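PDB 6LL8: inorganic pyrophosphatase from Shewanella sp. AS-11, which probably catalyses the manganese-dependent hydrolysis of diphosphate to two phosphates, as a type II inorganic pyrophosphatase. Local coordinates for residues I237-L251 and E262-E274. Numbering follows the deposited sequence. Where two conformers were deposited one is given.
Sequences IAKLKVEGNRHSVLL and EMLVVSDSADLTE
Lys241 of helix 230-243 reaches across Val266 to Asp268, just past the end of strand 260-267. Its CB touches Val266 CG2 at 4.2 Å. CG stands anti to the backbone N (chi1 177°), and the chain runs straight to CE, which carries CD past the same methyl, 4.0 Å from Val266 CG2. CE passes Asp268 OD1, and a bend at chi4 brings NZ to 2.8 Å from Asp268 OD1 in a salt bridge. NZ meets the carboxylate from above its plane. With an alanine in its place, Asp268 would probably lose this charge partner, and Val266 CG2 the aliphatic chain lying against it.

Asp268 is held twice more. Its N donates to His247 O at 2.9 Å, and its CB lies over one face of the His247 ring, a CH-pi contact. Ser248 OG is hydrogen-bonded to Ser267 OG (2.7 Å) and to His247 ND1.

Strands 248-255 and 260-267 form an antiparallel hairpin of the DHHA2 domain. Val249-Val266 and Leu251-Leu264 are hydrogen-bonded pairs, with two backbone hydrogen bonds each. Ile237 packs its CG1 on Val266. On the other face Leu250 CD2 meets Leu272 CD2 tip to tip, where both side chains also touch Leu302 of helix 294-307. The chemistry implies a hairpin with apolar contacts along its strands and a polar, charge-paired cluster at the end away from its turn.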
loop_
_atom_site.group_PDB
_atom_site.type_symbol
_atom_site.label_atom_id
_atom_site.label_comp_id
_atom_site.label_asym_id
_atom_site.label_seq_id
_atom_site.Cartn_x
_atom_site.Cartn_y
_atom_site.Cartn_z
ATOM N N ILE A 237 -6.531 -15.861 10.548
ATOM C CA ILE A 237 -6.263 -14.574 11.235
ATOM C C ILE A 237 -6.158 -14.800 12.746
ATOM O O ILE A 237 -5.405 -14.084 13.397
ATOM C CB ILE A 237 -7.219 -13.452 10.859
ATOM C CG1 ILE A 237 -8.668 -13.731 11.250
ATOM C CG2 ILE A 237 -7.068 -13.112 9.390
ATOM C CD1 ILE A 237 -9.578 -12.537 11.024
ATOM N N ALA A 238 -6.888 -15.766 13.318
ATOM C CA ALA A 238 -6.756 -16.070 14.757
ATOM C C ALA A 238 -5.345 -16.590 15.024
ATOM O O ALA A 238 -4.747 -16.212 16.028
ATOM C CB ALA A 238 -7.786 -17.079 15.177
ATOM N N LYS A 239 -4.804 -17.453 14.168
ATOM C CA LYS A 239 -3.421 -17.954 14.314
ATOM C C LYS A 239 -2.443 -16.791 14.197
ATOM O O LYS A 239 -1.535 -16.695 15.016
ATOM C CB LYS A 239 -3.115 -19.015 13.264
ATOM C CG LYS A 239 -3.836 -20.340 13.428
ATOM C CD LYS A 239 -3.443 -21.368 12.362
ATOM C CE LYS A 239 -4.382 -22.548 12.229
ATOM N NZ LYS A 239 -4.474 -23.327 13.484
ATOM N N LEU A 240 -2.633 -15.925 13.199
ATOM C CA LEU A 240 -1.704 -14.804 12.995
ATOM C C LEU A 240 -1.710 -13.876 14.202
ATOM O O LEU A 240 -0.657 -13.344 14.569
ATOM C CB LEU A 240 -2.103 -14.075 11.708
ATOM C CG LEU A 240 -1.159 -12.973 11.264
ATOM C CD1 LEU A 240 0.262 -13.462 11.045
ATOM C CD2 LEU A 240 -1.704 -12.365 9.990
ATOM N N LYS A 241 -2.862 -13.664 14.820
ATOM C CA LYS A 241 -2.990 -12.820 16.014
ATOM C C LYS A 241 -2.036 -13.351 17.087
ATOM O O LYS A 241 -1.293 -12.595 17.718
ATOM C CB LYS A 241 -4.435 -12.791 16.495
ATOM C CG LYS A 241 -4.651 -11.989 17.768
ATOM C CD LYS A 241 -6.071 -12.055 18.210
ATOM C CE LYS A 241 -6.312 -11.305 19.499
ATOM N NZ LYS A 241 -5.677 -11.970 20.670
ATOM N N VAL A 242 -2.101 -14.647 17.352
ATOM C CA VAL A 242 -1.286 -15.285 18.411
ATOM C C VAL A 242 0.179 -15.244 18.021
ATOM O O VAL A 242 1.039 -14.899 18.837
ATOM C CB VAL A 242 -1.752 -16.731 18.655
ATOM C CG1 VAL A 242 -0.750 -17.487 19.510
ATOM C CG2 VAL A 242 -3.149 -16.738 19.218
ATOM N N GLU A 243 0.478 -15.579 16.772
ATOM C CA GLU A 243 1.886 -15.688 16.330
ATOM C C GLU A 243 2.627 -14.377 16.547
ATOM O O GLU A 243 3.819 -14.426 16.898
ATOM C CB GLU A 243 1.975 -16.058 14.864
ATOM C CG GLU A 243 1.533 -17.477 14.584
ATOM C CD GLU A 243 1.280 -17.780 13.121
ATOM O OE1 GLU A 243 1.822 -17.037 12.278
ATOM O OE2 GLU A 243 0.516 -18.754 12.822
ATOM N N GLY A 244 1.953 -13.243 16.358
ATOM C CA GLY A 244 2.615 -11.939 16.496
ATOM C C GLY A 244 2.244 -11.232 17.773
ATOM O O GLY A 244 2.608 -10.069 17.933
ATOM N N ASN A 245 1.573 -11.909 18.702
ATOM C CA ASN A 245 1.108 -11.309 19.974
ATOM C C ASN A 245 0.408 -9.987 19.657
ATOM O O ASN A 245 0.656 -8.944 20.278
ATOM C CB ASN A 245 2.261 -11.110 20.957
ATOM C CG ASN A 245 1.790 -10.851 22.370
ATOM O OD1 ASN A 245 0.714 -11.280 22.768
ATOM N ND2 ASN A 245 2.603 -10.146 23.144
ATOM N N ARG A 246 -0.513 -10.044 18.721
ATOM C CA ARG A 246 -1.247 -8.839 18.298
ATOM C C ARG A 246 -2.497 -8.640 19.142
ATOM O O ARG A 246 -3.148 -9.624 19.586
ATOM C CB ARG A 246 -1.629 -8.962 16.827
ATOM C CG ARG A 246 -0.442 -8.977 15.876
ATOM C CD ARG A 246 -0.864 -9.113 14.418
ATOM N NE ARG A 246 0.258 -8.931 13.519
ATOM C CZ ARG A 246 1.127 -9.873 13.188
ATOM N NH1 ARG A 246 0.992 -11.122 13.592
ATOM N NH2 ARG A 246 2.185 -9.557 12.479
ATOM N N HIS A 247 -2.883 -7.396 19.358
ATOM C CA HIS A 247 -4.176 -7.047 19.972
ATOM C C HIS A 247 -5.306 -7.486 19.052
ATOM O O HIS A 247 -6.330 -8.002 19.524
ATOM C CB HIS A 247 -4.195 -5.551 20.287
ATOM C CG HIS A 247 -5.488 -5.084 20.854
ATOM N ND1 HIS A 247 -6.612 -4.926 20.086
ATOM C CD2 HIS A 247 -5.840 -4.791 22.135
ATOM C CE1 HIS A 247 -7.610 -4.547 20.878
ATOM N NE2 HIS A 247 -7.140 -4.431 22.150
ATOM N N SER A 248 -5.180 -7.198 17.763
ATOM C CA SER A 248 -6.249 -7.422 16.786
ATOM C C SER A 248 -5.636 -7.826 15.448
ATOM O O SER A 248 -4.567 -7.313 15.087
ATOM C CB SER A 248 -7.072 -6.179 16.575
ATOM O OG SER A 248 -7.717 -5.719 17.751
ATOM N N VAL A 249 -6.371 -8.643 14.710
ATOM C CA VAL A 249 -6.132 -8.855 13.265
ATOM C C VAL A 249 -7.443 -8.657 12.547
ATOM O O VAL A 249 -8.449 -9.266 12.929
ATOM C CB VAL A 249 -5.482 -10.202 12.913
ATOM C CG1 VAL A 249 -5.342 -10.327 11.408
ATOM C CG2 VAL A 249 -4.132 -10.393 13.591
ATOM N N LEU A 250 -7.414 -7.798 11.535
ATOM C CA LEU A 250 -8.585 -7.466 10.708
ATOM C C LEU A 250 -8.241 -7.833 9.279
ATOM O O LEU A 250 -7.118 -7.585 8.832
ATOM C CB LEU A 250 -8.878 -5.960 10.792
ATOM C CG LEU A 250 -8.858 -5.351 12.190
ATOM C CD1 LEU A 250 -9.133 -3.857 12.064
ATOM C CD2 LEU A 250 -9.795 -6.053 13.159
ATOM N N LEU A 251 -9.209 -8.378 8.564
ATOM C CA LEU A 251 -9.021 -8.662 7.120
ATOM C C LEU A 251 -10.188 -8.062 6.373
ATOM O O LEU A 251 -11.328 -8.464 6.585
ATOM C CB LEU A 251 -8.877 -10.155 6.854
ATOM C CG LEU A 251 -8.708 -10.553 5.389
ATOM C CD1 LEU A 251 -7.444 -9.959 4.793
ATOM C CD2 LEU A 251 -8.695 -12.062 5.234
ATOM N N GLU A 262 -16.290 -6.394 3.478
ATOM C CA GLU A 262 -16.601 -7.202 4.662
ATOM C C GLU A 262 -15.329 -7.277 5.491
ATOM O O GLU A 262 -14.302 -7.713 4.945
ATOM C CB GLU A 262 -17.089 -8.581 4.246
ATOM C CG GLU A 262 -17.488 -9.394 5.458
ATOM C CD GLU A 262 -18.121 -10.723 5.188
ATOM O OE1 GLU A 262 -17.552 -11.454 4.408
ATOM O OE2 GLU A 262 -19.136 -11.012 5.816
ATOM N N MET A 263 -15.399 -6.931 6.748
ATOM C CA MET A 263 -14.242 -7.034 7.627
ATOM C C MET A 263 -14.382 -8.249 8.511
ATOM O O MET A 263 -15.386 -8.407 9.195
ATOM C CB MET A 263 -14.100 -5.787 8.492
ATOM C CG MET A 263 -12.850 -5.783 9.352
ATOM S SD MET A 263 -12.759 -4.400 10.506
ATOM C CE MET A 263 -12.086 -3.145 9.419
ATOM N N LEU A 264 -13.374 -9.098 8.491
ATOM C CA LEU A 264 -13.220 -10.241 9.407
ATOM C C LEU A 264 -12.382 -9.748 10.582
ATOM O O LEU A 264 -11.325 -9.121 10.339
ATOM C CB LEU A 264 -12.554 -11.422 8.710
ATOM C CG LEU A 264 -13.150 -11.858 7.375
ATOM C CD1 LEU A 264 -12.397 -13.056 6.812
ATOM C CD2 LEU A 264 -14.623 -12.141 7.474
ATOM N N VAL A 265 -12.785 -10.037 11.819
ATOM C CA VAL A 265 -12.169 -9.434 13.008
ATOM C C VAL A 265 -11.856 -10.515 14.027
ATOM O O VAL A 265 -12.782 -11.248 14.451
ATOM C CB VAL A 265 -13.125 -8.399 13.633
ATOM C CG1 VAL A 265 -12.528 -7.782 14.895
ATOM C CG2 VAL A 265 -13.528 -7.322 12.630
ATOM N N VAL A 266 -10.638 -10.520 14.516
ATOM C CA VAL A 266 -10.278 -11.200 15.786
ATOM C C VAL A 266 -9.578 -10.181 16.662
ATOM O O VAL A 266 -8.676 -9.514 16.193
ATOM C CB VAL A 266 -9.435 -12.463 15.548
ATOM C CG1 VAL A 266 -10.263 -13.508 14.835
ATOM C CG2 VAL A 266 -8.166 -12.190 14.769
ATOM N N SER A 267 -10.070 -9.972 17.865
ATOM C CA SER A 267 -9.582 -8.847 18.684
ATOM C C SER A 267 -9.682 -9.168 20.162
ATOM O O SER A 267 -10.673 -9.758 20.593
ATOM C CB SER A 267 -10.391 -7.622 18.382
ATOM O OG SER A 267 -9.908 -6.490 19.076
ATOM N N ASP A 268 -8.746 -8.645 20.908
ATOM C CA ASP A 268 -8.843 -8.582 22.381
ATOM C C ASP A 268 -9.990 -7.681 22.836
ATOM O O ASP A 268 -10.377 -7.807 24.005
ATOM C CB ASP A 268 -7.506 -8.143 22.975
ATOM C CG ASP A 268 -6.419 -9.199 22.873
ATOM O OD1 ASP A 268 -6.735 -10.385 22.658
ATOM O OD2 ASP A 268 -5.244 -8.844 23.048
ATOM N N SER A 269 -10.469 -6.767 21.991
ATOM C CA SER A 269 -11.626 -5.905 22.315
ATOM C C SER A 269 -12.891 -6.468 21.666
ATOM O O SER A 269 -13.008 -6.461 20.426
ATOM C CB SER A 269 -11.416 -4.488 21.904
ATOM O OG SER A 269 -12.597 -3.751 22.164
ATOM N N ALA A 270 -13.848 -6.891 22.487
ATOM C CA ALA A 270 -15.086 -7.506 21.953
ATOM C C ALA A 270 -15.919 -6.474 21.185
ATOM O O ALA A 270 -16.737 -6.887 20.352
ATOM C CB ALA A 270 -15.892 -8.142 23.054
ATOM N N ASP A 271 -15.754 -5.176 21.447
ATOM C CA ASP A 271 -16.624 -4.146 20.819
ATOM C C ASP A 271 -15.821 -3.263 19.853
ATOM O O ASP A 271 -16.209 -2.115 19.592
ATOM C CB ASP A 271 -17.315 -3.313 21.890
ATOM C CG ASP A 271 -16.348 -2.566 22.788
ATOM O OD1 ASP A 271 -15.121 -2.780 22.665
ATOM O OD2 ASP A 271 -16.845 -1.787 23.634
ATOM N N LEU A 272 -14.731 -3.789 19.300
ATOM C CA LEU A 272 -13.797 -2.960 18.495
ATOM C C LEU A 272 -14.549 -2.200 17.408
ATOM O O LEU A 272 -14.353 -0.973 17.307
ATOM C CB LEU A 272 -12.755 -3.875 17.853
ATOM C CG LEU A 272 -11.635 -3.120 17.142
ATOM C CD1 LEU A 272 -10.701 -2.464 18.126
ATOM C CD2 LEU A 272 -10.852 -4.036 16.217
ATOM N N THR A 273 -15.304 -2.867 16.541
ATOM C CA THR A 273 -15.902 -2.171 15.374
ATOM C C THR A 273 -17.127 -1.360 15.789
ATOM O O THR A 273 -17.389 -0.325 15.166
ATOM C CB THR A 273 -16.185 -3.108 14.200
ATOM O OG1 THR A 273 -17.151 -4.082 14.564
ATOM C CG2 THR A 273 -14.943 -3.824 13.718
ATOM N N GLU A 274 -17.830 -1.778 16.831
ATOM C CA GLU A 274 -18.900 -0.935 17.406
ATOM C C GLU A 274 -18.302 0.419 17.807
ATOM O O GLU A 274 -18.855 1.455 17.426
ATOM C CB GLU A 274 -19.549 -1.674 18.583
ATOM C CG GLU A 274 -20.702 -0.928 19.241
ATOM C CD GLU A 274 -21.667 -1.801 20.036
ATOM O OE1 GLU A 274 -21.237 -2.836 20.594
ATOM O OE2 GLU A 274 -22.852 -1.446 20.089
#